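Local coordinates for chemotaxis protein CheX (Vibrio vulnificus, PDB 6VPW) that is a chemotaxis protein of the CheX phosphatase family and probably dephosphorylates the response regulator CheY, helping to reset the chemotactic signal, at residues A[36-41]-A[136-141]; A[63-68]-A[81-86]. All blocks are in the same frame, centred on the assembly; numbering follows the deposited sequence.

Interaction 1 of 2, residues A[36-41]-A[136-141]; sequences KDEIAR and IIIMPF
Ile138 meets Glu38 and Ala40 where the loop after strand 28-34 folds back over strand 137-142. Ile136 and Ile137 bring the chain in, their backbones bonded to Lys35 and Ile152 respectively. Ile138 follows, hydrogen-bonded through its backbone to Arg33, with its side chain turned toward the loop. The methyl CG2 of Ile138 lies over one face of the Glu38 carboxylate, off-centre and displaced from directly above CD. It meets both oxygens, the nearer approach being 3.6 Å from Ile138 CG2 to Glu38 OE2. The other branch leaves in a different direction: CG1 is anti to the backbone N (chi1 -178°) and carries CD1 out to the methyl of Ala40. There Ile138 CD1 stands 3.9 Å from Ala40 CB, and it also brushes Glu38 OE1, so the carboxylate feels both branches of the isoleucine. The Glu38 and Ile138 side chains reach toward each other's backbone and overlap alongside rather than end on. The acid is not left to that hydrocarbon surface: its OE1 forms a salt bridge with Arg33, on the strand next to Ile138. Glutamate suits this place because its extended chain reaches across to that arginine. Ala40 is small enough to sit in the buried layer, where it also touches Phe149 and Glu151 of strand 148-154. Beyond Ile138 the side chains alternate, Met139 and Phe141 packing on helix 8-23 while Pro140 returns to the loop face. This alternation is typical of a strand inside an antiparallel sheet with both faces covered, here by a helix on one side and a connecting loop on the other, as part of the alpha/beta fold of a CheX domain.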
loop_
_atom_site.group_PDB
_atom_site.type_symbol
_atom_site.label_atom_id
_atom_site.label_comp_id
_atom_site.label_asym_id
_atom_site.label_seq_id
_atom_site.Cartn_x
_atom_site.Cartn_y
_atom_site.Cartn_z
ATOM N N LYS A 36 -6.339 14.605 -9.870
ATOM C CA LYS A 36 -7.725 14.612 -10.391
ATOM C C LYS A 36 -7.906 13.314 -11.178
ATOM O O LYS A 36 -7.823 12.243 -10.541
ATOM C CB LYS A 36 -7.983 15.896 -11.186
ATOM C CG LYS A 36 -7.818 17.175 -10.382
ATOM C CD LYS A 36 -8.205 18.427 -11.141
ATOM C CE LYS A 36 -7.793 19.698 -10.432
ATOM N NZ LYS A 36 -6.318 19.810 -10.334
ATOM N N ASP A 37 -8.118 13.415 -12.493
ATOM C CA ASP A 37 -8.326 12.249 -13.394
ATOM C C ASP A 37 -7.007 11.915 -14.099
ATOM O O ASP A 37 -7.008 11.011 -14.947
ATOM C CB ASP A 37 -9.407 12.569 -14.433
ATOM C CG ASP A 37 -10.583 13.351 -13.872
ATOM O OD1 ASP A 37 -10.649 13.507 -12.636
ATOM O OD2 ASP A 37 -11.408 13.826 -14.680
ATOM N N GLU A 38 -5.930 12.615 -13.737
ATOM C CA GLU A 38 -4.613 12.470 -14.419
ATOM C C GLU A 38 -4.058 11.044 -14.327
ATOM O O GLU A 38 -4.299 10.346 -13.315
ATOM C CB GLU A 38 -3.608 13.474 -13.851
ATOM C CG GLU A 38 -3.609 13.561 -12.339
ATOM C CD GLU A 38 -2.531 14.481 -11.804
ATOM O OE1 GLU A 38 -1.350 14.248 -12.125
ATOM O OE2 GLU A 38 -2.881 15.464 -11.117
ATOM N N ILE A 39 -3.324 10.651 -15.371
ATOM C CA ILE A 39 -2.680 9.309 -15.437
ATOM C C ILE A 39 -1.463 9.332 -14.509
ATOM O O ILE A 39 -0.657 10.281 -14.618
ATOM C CB ILE A 39 -2.286 8.954 -16.885
ATOM C CG1 ILE A 39 -3.470 9.093 -17.848
ATOM C CG2 ILE A 39 -1.662 7.564 -16.940
ATOM C CD1 ILE A 39 -3.108 8.905 -19.307
ATOM N N ALA A 40 -1.360 8.341 -13.624
ATOM C CA ALA A 40 -0.226 8.221 -12.679
ATOM C C ALA A 40 0.200 6.746 -12.621
ATOM O O ALA A 40 -0.303 6.007 -11.749
ATOM C CB ALA A 40 -0.626 8.749 -11.324
ATOM N N ARG A 41 1.114 6.344 -13.509
ATOM C CA ARG A 41 1.544 4.926 -13.575
ATOM C C ARG A 41 3.028 4.784 -13.222
ATOM O O ARG A 41 3.793 5.744 -13.427
ATOM C CB ARG A 41 1.241 4.389 -14.975
ATOM C CG ARG A 41 -0.246 4.342 -15.296
ATOM C CD ARG A 41 -0.521 4.024 -16.750
ATOM N NE ARG A 41 -0.128 2.666 -17.092
ATOM C CZ ARG A 41 -0.051 2.194 -18.332
ATOM N NH1 ARG A 41 -0.316 2.975 -19.365
ATOM N NH2 ARG A 41 0.313 0.941 -18.536
ATOM N N ILE A 136 -6.025 14.388 -1.865
ATOM C CA ILE A 136 -4.899 13.542 -2.363
ATOM C C ILE A 136 -3.957 14.452 -3.154
ATOM O O ILE A 136 -4.381 14.973 -4.209
ATOM C CB ILE A 136 -5.381 12.357 -3.219
ATOM C CG1 ILE A 136 -6.374 11.477 -2.449
ATOM C CG2 ILE A 136 -4.178 11.566 -3.721
ATOM C CD1 ILE A 136 -7.092 10.473 -3.304
ATOM N N ILE A 137 -2.730 14.613 -2.661
ATOM C CA ILE A 137 -1.700 15.466 -3.322
ATOM C C ILE A 137 -0.751 14.553 -4.101
ATOM O O ILE A 137 -0.309 13.521 -3.530
ATOM C CB ILE A 137 -0.931 16.299 -2.279
ATOM C CG1 ILE A 137 -1.859 17.127 -1.382
ATOM C CG2 ILE A 137 0.118 17.166 -2.965
ATOM C CD1 ILE A 137 -2.657 18.165 -2.119
ATOM N N ILE A 138 -0.503 14.878 -5.370
ATOM C CA ILE A 138 0.480 14.115 -6.187
ATOM C C ILE A 138 1.665 15.052 -6.419
ATOM O O ILE A 138 1.428 16.226 -6.717
ATOM C CB ILE A 138 -0.111 13.577 -7.507
ATOM C CG1 ILE A 138 0.925 12.754 -8.282
ATOM C CG2 ILE A 138 -0.678 14.704 -8.363
ATOM C CD1 ILE A 138 0.355 12.000 -9.469
ATOM N N MET A 139 2.880 14.544 -6.226
ATOM C CA MET A 139 4.114 15.341 -6.423
ATOM C C MET A 139 4.922 14.630 -7.504
ATOM O O MET A 139 5.565 13.620 -7.221
ATOM C CB MET A 139 4.914 15.420 -5.116
ATOM C CG MET A 139 4.030 15.661 -3.879
ATOM S SD MET A 139 4.941 15.615 -2.310
ATOM C CE MET A 139 3.590 15.315 -1.173
ATOM N N PRO A 140 4.819 15.045 -8.789
ATOM C CA PRO A 140 5.583 14.406 -9.857
ATOM C C PRO A 140 7.076 14.765 -9.831
ATOM O O PRO A 140 7.434 15.860 -9.402
ATOM C CB PRO A 140 4.967 14.923 -11.175
ATOM C CG PRO A 140 3.739 15.743 -10.762
ATOM C CD PRO A 140 3.930 16.100 -9.298
ATOM N N PHE A 141 7.899 13.855 -10.351
ATOM C CA PHE A 141 9.364 14.060 -10.446
ATOM C C PHE A 141 9.854 13.485 -11.771
ATOM O O PHE A 141 9.230 12.530 -12.305
ATOM C CB PHE A 141 10.117 13.375 -9.303
ATOM C CG PHE A 141 9.818 13.889 -7.919
ATOM C CD1 PHE A 141 8.785 13.347 -7.172
ATOM C CD2 PHE A 141 10.594 14.885 -7.347
ATOM C CE1 PHE A 141 8.522 13.804 -5.889
ATOM C CE2 PHE A 141 10.336 15.334 -6.061
ATOM C CZ PHE A 141 9.302 14.794 -5.335
#

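Interaction 2 of 2, residues A[63-68]-A[81-86]; sequences FDEGLA and NGLNEE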
loop_
_atom_site.group_PDB
_atom_site.type_symbol
_atom_site.label_atom_id
_atom_site.label_comp_id
_atom_site.label_asym_id
_atom_site.label_seq_id
_atom_site.Cartn_x
_atom_site.Cartn_y
_atom_site.Cartn_z
ATOM N N PHE A 63 7.998 4.537 -8.851
ATOM C CA PHE A 63 9.159 4.742 -9.748
ATOM C C PHE A 63 8.990 4.014 -11.078
ATOM O O PHE A 63 8.486 2.863 -11.101
ATOM C CB PHE A 63 10.431 4.148 -9.132
ATOM C CG PHE A 63 10.852 4.751 -7.820
ATOM C CD1 PHE A 63 11.675 5.860 -7.780
ATOM C CD2 PHE A 63 10.396 4.223 -6.624
ATOM C CE1 PHE A 63 12.061 6.411 -6.568
ATOM C CE2 PHE A 63 10.789 4.769 -5.415
ATOM C CZ PHE A 63 11.639 5.847 -5.391
ATOM N N ASP A 64 9.469 4.660 -12.145
ATOM C CA ASP A 64 9.648 3.962 -13.443
ATOM C C ASP A 64 10.777 2.952 -13.226
ATOM O O ASP A 64 11.690 3.256 -12.418
ATOM C CB ASP A 64 10.000 4.928 -14.581
ATOM C CG ASP A 64 8.835 5.787 -15.035
ATOM O OD1 ASP A 64 7.714 5.486 -14.627
ATOM O OD2 ASP A 64 9.065 6.751 -15.791
ATOM N N GLU A 65 10.742 1.819 -13.935
ATOM C CA GLU A 65 11.785 0.771 -13.781
ATOM C C GLU A 65 13.172 1.371 -14.021
ATOM O O GLU A 65 14.076 1.106 -13.200
ATOM C CB GLU A 65 11.521 -0.394 -14.743
ATOM C CG GLU A 65 12.572 -1.483 -14.690
ATOM C CD GLU A 65 12.170 -2.766 -15.399
ATOM O OE1 GLU A 65 12.955 -3.733 -15.359
ATOM O OE2 GLU A 65 11.067 -2.799 -15.972
ATOM N N GLY A 66 13.324 2.155 -15.094
ATOM C CA GLY A 66 14.628 2.749 -15.449
ATOM C C GLY A 66 15.223 3.527 -14.289
ATOM O O GLY A 66 16.433 3.376 -14.019
ATOM N N LEU A 67 14.391 4.312 -13.607
ATOM C CA LEU A 67 14.842 5.161 -12.473
ATOM C C LEU A 67 15.204 4.284 -11.269
ATOM O O LEU A 67 16.274 4.509 -10.659
ATOM C CB LEU A 67 13.724 6.150 -12.142
ATOM C CG LEU A 67 13.961 7.026 -10.916
ATOM C CD1 LEU A 67 15.310 7.716 -11.001
ATOM C CD2 LEU A 67 12.844 8.037 -10.763
ATOM N N ALA A 68 14.335 3.333 -10.936
ATOM C CA ALA A 68 14.614 2.372 -9.850
ATOM C C ALA A 68 15.955 1.663 -10.110
ATOM O O ALA A 68 16.767 1.556 -9.164
ATOM C CB ALA A 68 13.472 1.382 -9.759
ATOM N N ASN A 81 19.565 -7.084 -12.541
ATOM C CA ASN A 81 18.967 -7.575 -13.815
ATOM C C ASN A 81 17.607 -6.921 -14.112
ATOM O O ASN A 81 17.505 -6.191 -15.121
ATOM C CB ASN A 81 18.823 -9.104 -13.812
ATOM C CG ASN A 81 18.410 -9.680 -15.151
ATOM O OD1 ASN A 81 18.336 -8.968 -16.151
ATOM N ND2 ASN A 81 18.155 -10.978 -15.187
ATOM N N GLY A 82 16.611 -7.161 -13.255
ATOM C CA GLY A 82 15.302 -6.482 -13.327
ATOM C C GLY A 82 14.891 -6.009 -11.945
ATOM O O GLY A 82 15.806 -5.749 -11.132
ATOM N N LEU A 83 13.581 -5.914 -11.688
ATOM C CA LEU A 83 13.038 -5.505 -10.360
ATOM C C LEU A 83 13.013 -6.719 -9.416
ATOM O O LEU A 83 11.911 -7.106 -8.972
ATOM C CB LEU A 83 11.635 -4.922 -10.569
ATOM C CG LEU A 83 11.568 -3.712 -11.499
ATOM C CD1 LEU A 83 10.135 -3.239 -11.681
ATOM C CD2 LEU A 83 12.444 -2.585 -10.977
ATOM N N ASN A 84 14.193 -7.258 -9.086
ATOM C CA ASN A 84 14.316 -8.477 -8.237
ATOM C C ASN A 84 14.009 -8.150 -6.762
ATOM O O ASN A 84 13.731 -6.961 -6.436
ATOM C CB ASN A 84 15.691 -9.136 -8.417
ATOM C CG ASN A 84 16.846 -8.243 -8.011
ATOM O OD1 ASN A 84 16.711 -7.411 -7.115
ATOM N ND2 ASN A 84 17.987 -8.411 -8.658
ATOM N N GLU A 85 14.041 -9.174 -5.899
ATOM C CA GLU A 85 13.757 -8.962 -4.452
ATOM C C GLU A 85 14.708 -7.896 -3.897
ATOM O O GLU A 85 14.289 -7.158 -2.981
ATOM C CB GLU A 85 13.861 -10.261 -3.649
ATOM C CG GLU A 85 12.646 -11.159 -3.794
ATOM C CD GLU A 85 12.591 -12.309 -2.800
ATOM O OE1 GLU A 85 11.471 -12.767 -2.496
ATOM O OE2 GLU A 85 13.666 -12.744 -2.331
ATOM N N GLU A 86 15.922 -7.802 -4.447
ATOM C CA GLU A 86 16.893 -6.789 -3.950
ATOM C C GLU A 86 16.362 -5.381 -4.275
ATOM O O GLU A 86 16.526 -4.493 -3.437
ATOM C CB GLU A 86 18.272 -7.057 -4.555
ATOM C CG GLU A 86 19.412 -6.405 -3.801
ATOM C CD GLU A 86 20.785 -6.798 -4.323
ATOM O OE1 GLU A 86 20.844 -7.602 -5.278
ATOM O OE2 GLU A 86 21.790 -6.304 -3.774
#
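The first turn of helix 65-76 packs against the short turn that leads into helix 85-107, with Glu65 and Ala68 meeting Leu83. Glu65 presents its aliphatic part: CG lies 3.9 Å from Leu83 CD2, and the two side chains cross obliquely. The CG methylene and the carboxylate carbon both lie against Leu83. With CG anti to the backbone N (chi1 178°) and the chain extended beyond it, the carboxylate is laid along the leucine, with Glu65 OE1 reaching to 4.1 Å from Gly82 CA. Its other oxygen, OE2, has a long, weak ion pair with Lys124. One turn on, the buried methyl of Ala68 adds a looser contact, CB standing 4.3 Å from Leu83 CD2. Leucine suits the spot because one branched tip can serve both helix residues. Leu83 is the centre of an inverse gamma turn, in which Asn84 N makes a weak bond to Gly82 O. Asn84 then caps the helix: OD1 accepts from Val87 N and, weakly at 2.8 Å, from Glu86 N. The result is an Asn N-cap at the start of helix 85-107, preceded by an inverse gamma turn whose leucine packs on the first turn of helix 65-76.

How the interactions relate
The two contacts belong to one alpha/beta domain, with centres about 21 Å apart. Along the chain, 36-41 comes first, then both segments of interaction 2, and finally 136-141, so the helix-to-helix connection falls wholly between the partners of interaction 1. Interaction 1 covers the loop-side face of the main antiparallel sheet near its edge strand 28-34. Interaction 2 lies in the helical part, just beyond the end of inner strand 56-63, and packs the first turn of helix 65-76 on the turn leading into helix 85-107. They come together at Arg41 O and Asp64 OD1, 4.1 Å apart in simple packing. Helix 85-107 probably carries catalytic residues, as its counterparts do in CheC-like phosphatases.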